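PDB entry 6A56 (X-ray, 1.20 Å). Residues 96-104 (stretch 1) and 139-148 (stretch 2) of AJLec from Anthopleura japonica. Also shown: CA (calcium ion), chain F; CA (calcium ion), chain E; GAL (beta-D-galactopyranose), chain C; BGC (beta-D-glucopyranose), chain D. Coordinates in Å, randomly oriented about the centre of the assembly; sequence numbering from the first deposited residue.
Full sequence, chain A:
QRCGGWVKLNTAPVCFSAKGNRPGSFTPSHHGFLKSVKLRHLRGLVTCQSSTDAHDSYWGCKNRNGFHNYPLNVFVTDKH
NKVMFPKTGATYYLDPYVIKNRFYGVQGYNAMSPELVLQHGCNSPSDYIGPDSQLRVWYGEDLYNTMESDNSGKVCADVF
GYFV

Stretch 1, residues 96-104: PYVIKNRFY
Stretch 2 139-148: YGEDLYNTME

Residues 96-104 form an irregular segment: Ile99, Lys100 and Asn101 hold helical phi/psi without the regular bonds, Asn101 N donates to Val98 O (3.0 Å), and Arg102 N donates to Ile99 O (3.3 Å). Arg102 then takes positive phi (61/51) and Phe103 is extended (-68/142). Against this lies a short helix starting at Gly140. The register is set where Asn101 CA and Glu141 CA approach to 5.2 Å; the contact buries 464 Å² in total, and no clear direct hydrogen bond crosses it.

Tyr139 (-81/132, chi1 t) is the N-cap residue, and its O accepts from Leu143 N at 2.9 Å. Gly140 (-60/-42) lets the backbones come close: an ideal CB here would point toward stretch 1 and sit a tight 3.2 Å from Asn101 O. Its own O accepts from Tyr144 N at 2.9 Å.

Glu141 (chi1 m, chi2 t, chi3 -28°) starts sideways, but its carboxylate reaches the partner. OE2 lies 3.3 Å from Phe103 CZ, near the plane of the ring at its edge, where the C-H bonds carry slight positive charge. The same OE2 is 2.5 Å from GAL O3, while OE1 binds the chain E calcium at 2.5 Å, so one carboxylate joins protein, metal and sugar.

Asp142 and Leu143 stay out of reach of stretch 1; Asp142 binds the chain F calcium through O (2.4 Å) and OD1 (2.3 Å). Tyr144 (-94/-1, chi1 m, chi2 -57°) points toward stretch 1. Its CB is 3.6 Å from Lys100 O, and its CE2 is 3.9 Å from Arg102 CG, with the ring oblique to both partners. Water 1 bridges the polar ends, 2.7 Å from Tyr144 OH and accepting from Arg102 NE at 2.9 Å.

Asn145 turns to positive phi (56/44), closing the helix in a Schellman motif: Thr146 N donates to Glu141 O at 3.0 Å, and Asn145 N donates weakly to Asp142 O at 3.2 Å. Asn145 OD1 also binds the chain F calcium at 2.3 Å.

Thr146 (-114/110, chi1 p) points toward stretch 1, placing CG2 3.8 Å from Lys100 CB. Met147 (55/40; chi m, t, t) extends its side chain so that CE lies over a face of the Tyr97 ring (chi1 t, chi2 61°), 3.8 Å from the centroid and 18° off the normal, a CH-pi contact. Its SD packs 3.9 Å from Val98 CG1, and its backbone O binds the chain E calcium at 2.3 Å. Glu148 makes no contact with stretch 1; its OE2 binds the chain F calcium at 2.3 Å.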

# COMPACT_ATOMS: atom_id res chain seq x y z
N PRO A 96 9.88 -26.74 19.83
CA PRO A 96 10.49 -25.95 20.90
C PRO A 96 12.02 -25.90 20.85
O PRO A 96 12.55 -24.94 21.31
CB PRO A 96 9.90 -26.61 22.17
CG PRO A 96 8.56 -27.13 21.74
CD PRO A 96 8.84 -27.65 20.34
N TYR A 97 12.71 -26.90 20.30
CA TYR A 97 14.19 -26.86 20.28
C TYR A 97 14.70 -25.61 19.56
O TYR A 97 15.74 -25.04 19.96
CB TYR A 97 14.78 -28.14 19.67
CG TYR A 97 16.28 -28.25 19.71
CD1 TYR A 97 16.99 -28.26 20.90
CD2 TYR A 97 17.00 -28.35 18.53
CE1 TYR A 97 18.37 -28.39 20.90
CE2 TYR A 97 18.37 -28.50 18.51
CZ TYR A 97 19.07 -28.51 19.71
OH TYR A 97 20.44 -28.62 19.72
N VAL A 98 14.01 -25.19 18.50
CA VAL A 98 14.46 -24.08 17.70
C VAL A 98 13.38 -23.07 17.40
O VAL A 98 13.57 -22.25 16.48
CB VAL A 98 15.13 -24.54 16.40
CG1 VAL A 98 16.47 -25.20 16.67
CG2 VAL A 98 14.24 -25.45 15.58
N ILE A 99 12.30 -23.02 18.17
CA ILE A 99 11.23 -22.07 17.89
C ILE A 99 11.76 -20.63 17.89
O ILE A 99 11.36 -19.81 17.06
CB ILE A 99 10.01 -22.26 18.83
CG1 ILE A 99 8.85 -21.40 18.36
CG2 ILE A 99 10.34 -22.05 20.31
CD1 ILE A 99 7.58 -21.67 19.12
N LYS A 100 12.61 -20.29 18.85
CA LYS A 100 13.08 -18.94 18.96
C LYS A 100 13.99 -18.50 17.81
O LYS A 100 14.15 -17.32 17.55
CB LYS A 100 13.82 -18.78 20.28
CG LYS A 100 12.90 -18.66 21.47
CD LYS A 100 13.66 -18.28 22.71
CE LYS A 100 14.97 -19.04 22.88
NZ LYS A 100 14.78 -20.47 23.24
N ASN A 101 14.58 -19.48 17.11
CA ASN A 101 15.46 -19.21 16.00
C ASN A 101 14.72 -18.64 14.79
O ASN A 101 15.34 -17.99 13.94
CB ASN A 101 16.20 -20.49 15.59
CG ASN A 101 16.96 -21.24 16.65
OD1 ASN A 101 18.07 -21.76 16.42
ND2 ASN A 101 16.36 -21.40 17.78
N ARG A 102 13.43 -18.94 14.68
CA ARG A 102 12.54 -18.41 13.63
C ARG A 102 12.98 -18.79 12.22
O ARG A 102 13.00 -17.98 11.31
CB ARG A 102 12.37 -16.90 13.81
CG ARG A 102 11.70 -16.54 15.12
CD ARG A 102 10.18 -16.61 15.04
NE ARG A 102 9.65 -15.41 14.36
CZ ARG A 102 8.35 -15.21 14.09
NH1 ARG A 102 7.45 -16.14 14.40
NH2 ARG A 102 7.98 -14.08 13.49
N PHE A 103 13.22 -20.10 12.03
CA PHE A 103 13.30 -20.63 10.66
C PHE A 103 11.92 -20.56 10.03
O PHE A 103 10.94 -20.84 10.67
CB PHE A 103 13.83 -22.07 10.69
CG PHE A 103 15.28 -22.15 11.06
CD1 PHE A 103 16.25 -21.75 10.14
CD2 PHE A 103 15.68 -22.58 12.31
CE1 PHE A 103 17.58 -21.75 10.51
CE2 PHE A 103 17.02 -22.58 12.66
CZ PHE A 103 17.95 -22.19 11.75
N TYR A 104 11.89 -20.22 8.74
CA TYR A 104 10.64 -20.04 8.05
C TYR A 104 10.77 -20.48 6.58
O TYR A 104 11.83 -20.70 6.03
CB TYR A 104 10.10 -18.59 8.20
CG TYR A 104 10.88 -17.52 7.46
CD1 TYR A 104 11.98 -16.86 8.05
CD2 TYR A 104 10.48 -17.08 6.22
CE1 TYR A 104 12.67 -15.86 7.39
CE2 TYR A 104 11.16 -16.07 5.54
CZ TYR A 104 12.27 -15.47 6.14
OH TYR A 104 12.92 -14.51 5.41
N TYR A 139 20.64 -12.11 9.87
CA TYR A 139 20.42 -13.59 9.99
C TYR A 139 19.64 -13.82 11.27
O TYR A 139 20.04 -13.30 12.36
CB TYR A 139 21.80 -14.26 10.04
CG TYR A 139 21.73 -15.74 9.70
CD1 TYR A 139 21.57 -16.16 8.37
CD2 TYR A 139 21.84 -16.71 10.68
CE1 TYR A 139 21.55 -17.53 8.04
CE2 TYR A 139 21.78 -18.07 10.38
CZ TYR A 139 21.66 -18.48 9.05
OH TYR A 139 21.64 -19.84 8.76
N GLY A 140 18.56 -14.61 11.25
CA GLY A 140 17.72 -14.79 12.41
C GLY A 140 18.41 -15.34 13.62
O GLY A 140 18.23 -14.79 14.75
N GLU A 141 19.27 -16.32 13.47
CA GLU A 141 19.93 -16.87 14.65
C GLU A 141 20.82 -15.78 15.30
O GLU A 141 21.03 -15.79 16.51
CB GLU A 141 20.79 -18.06 14.31
CG GLU A 141 19.96 -19.31 14.01
CD GLU A 141 20.71 -20.62 14.08
OE1 GLU A 141 21.95 -20.70 13.86
OE2 GLU A 141 19.95 -21.63 14.33
N ASP A 142 21.41 -14.91 14.47
CA ASP A 142 22.18 -13.76 15.00
C ASP A 142 21.25 -12.79 15.71
O ASP A 142 21.56 -12.35 16.86
CB ASP A 142 22.94 -13.11 13.84
CG ASP A 142 23.95 -12.05 14.31
OD1 ASP A 142 24.29 -12.08 15.52
OD2 ASP A 142 24.42 -11.29 13.46
N LEU A 143 20.17 -12.38 15.08
CA LEU A 143 19.23 -11.41 15.66
C LEU A 143 18.72 -11.89 17.02
O LEU A 143 18.64 -11.09 17.98
CB LEU A 143 18.10 -11.19 14.65
CG LEU A 143 16.93 -10.31 15.12
CD1 LEU A 143 17.38 -8.90 15.46
CD2 LEU A 143 15.87 -10.26 14.05
N TYR A 144 18.34 -13.17 17.11
CA TYR A 144 17.70 -13.72 18.30
C TYR A 144 18.72 -14.38 19.24
O TYR A 144 18.35 -14.87 20.30
CB TYR A 144 16.56 -14.67 17.88
CG TYR A 144 15.50 -13.96 17.10
CD1 TYR A 144 14.87 -12.87 17.65
CD2 TYR A 144 15.15 -14.31 15.81
CE1 TYR A 144 13.92 -12.14 16.98
CE2 TYR A 144 14.21 -13.57 15.11
CZ TYR A 144 13.60 -12.49 15.70
OH TYR A 144 12.69 -11.77 14.98
N ASN A 145 20.01 -14.38 18.86
CA ASN A 145 21.07 -14.98 19.71
C ASN A 145 20.77 -16.44 20.04
O ASN A 145 20.93 -16.87 21.19
CB ASN A 145 21.33 -14.12 20.96
CG ASN A 145 21.67 -12.71 20.53
OD1 ASN A 145 22.62 -12.50 19.81
ND2 ASN A 145 20.95 -11.73 21.06
N THR A 146 20.33 -17.21 19.04
CA THR A 146 19.97 -18.60 19.22
C THR A 146 20.95 -19.48 18.43
O THR A 146 20.90 -19.51 17.20
CB THR A 146 18.55 -18.90 18.71
OG1 THR A 146 18.45 -18.51 17.35
CG2 THR A 146 17.50 -18.22 19.57
N MET A 147 21.80 -20.24 19.14
CA MET A 147 22.64 -21.22 18.49
C MET A 147 23.49 -20.63 17.37
O MET A 147 23.71 -21.26 16.31
CB MET A 147 21.80 -22.41 17.96
CG MET A 147 21.04 -23.09 19.06
SD MET A 147 19.89 -24.30 18.36
CE MET A 147 19.12 -24.92 19.86
N GLU A 148 24.02 -19.43 17.60
CA GLU A 148 24.74 -18.75 16.54
C GLU A 148 26.22 -19.14 16.49
O GLU A 148 26.87 -18.85 15.47
CB GLU A 148 24.57 -17.23 16.59
CG GLU A 148 25.28 -16.55 17.74
CD GLU A 148 25.20 -15.02 17.69
OE1 GLU A 148 26.27 -14.37 17.64
OE2 GLU A 148 24.12 -14.48 17.84
CA CA F . 23.74 -12.20 17.80
CA CA E . 23.60 -22.46 14.37
C1 GAL C . 22.04 -26.69 15.90
C2 GAL C . 22.38 -25.51 14.99
C3 GAL C . 21.13 -24.70 14.78
C4 GAL C . 19.99 -25.57 14.25
C5 GAL C . 19.85 -26.85 15.04
C6 GAL C . 18.85 -27.80 14.37
O2 GAL C . 23.31 -24.58 15.57
O3 GAL C . 21.46 -23.61 13.91
O4 GAL C . 20.28 -25.90 12.87
O5 GAL C . 21.11 -27.51 15.18
O6 GAL C . 18.52 -28.88 15.25
C2 BGC D . 24.13 -30.37 18.10
C3 BGC D . 23.93 -29.52 16.85
C4 BGC D . 23.20 -28.25 17.24
C5 BGC D . 24.01 -27.55 18.33
C6 BGC D . 23.38 -26.25 18.83
C1 BGC D . 24.92 -29.57 19.12
O1 BGC D . 25.04 -30.38 20.27
O2 BGC D . 24.88 -31.54 17.73
O3 BGC D . 23.15 -30.22 15.90
O4 BGC D . 23.22 -27.42 16.07
O5 BGC D . 24.16 -28.42 19.46
O6 BGC D . 24.16 -25.62 19.84
O HOH W 1 10.84 -12.99 13.37
O HOH W 2 25.76 -11.96 18.88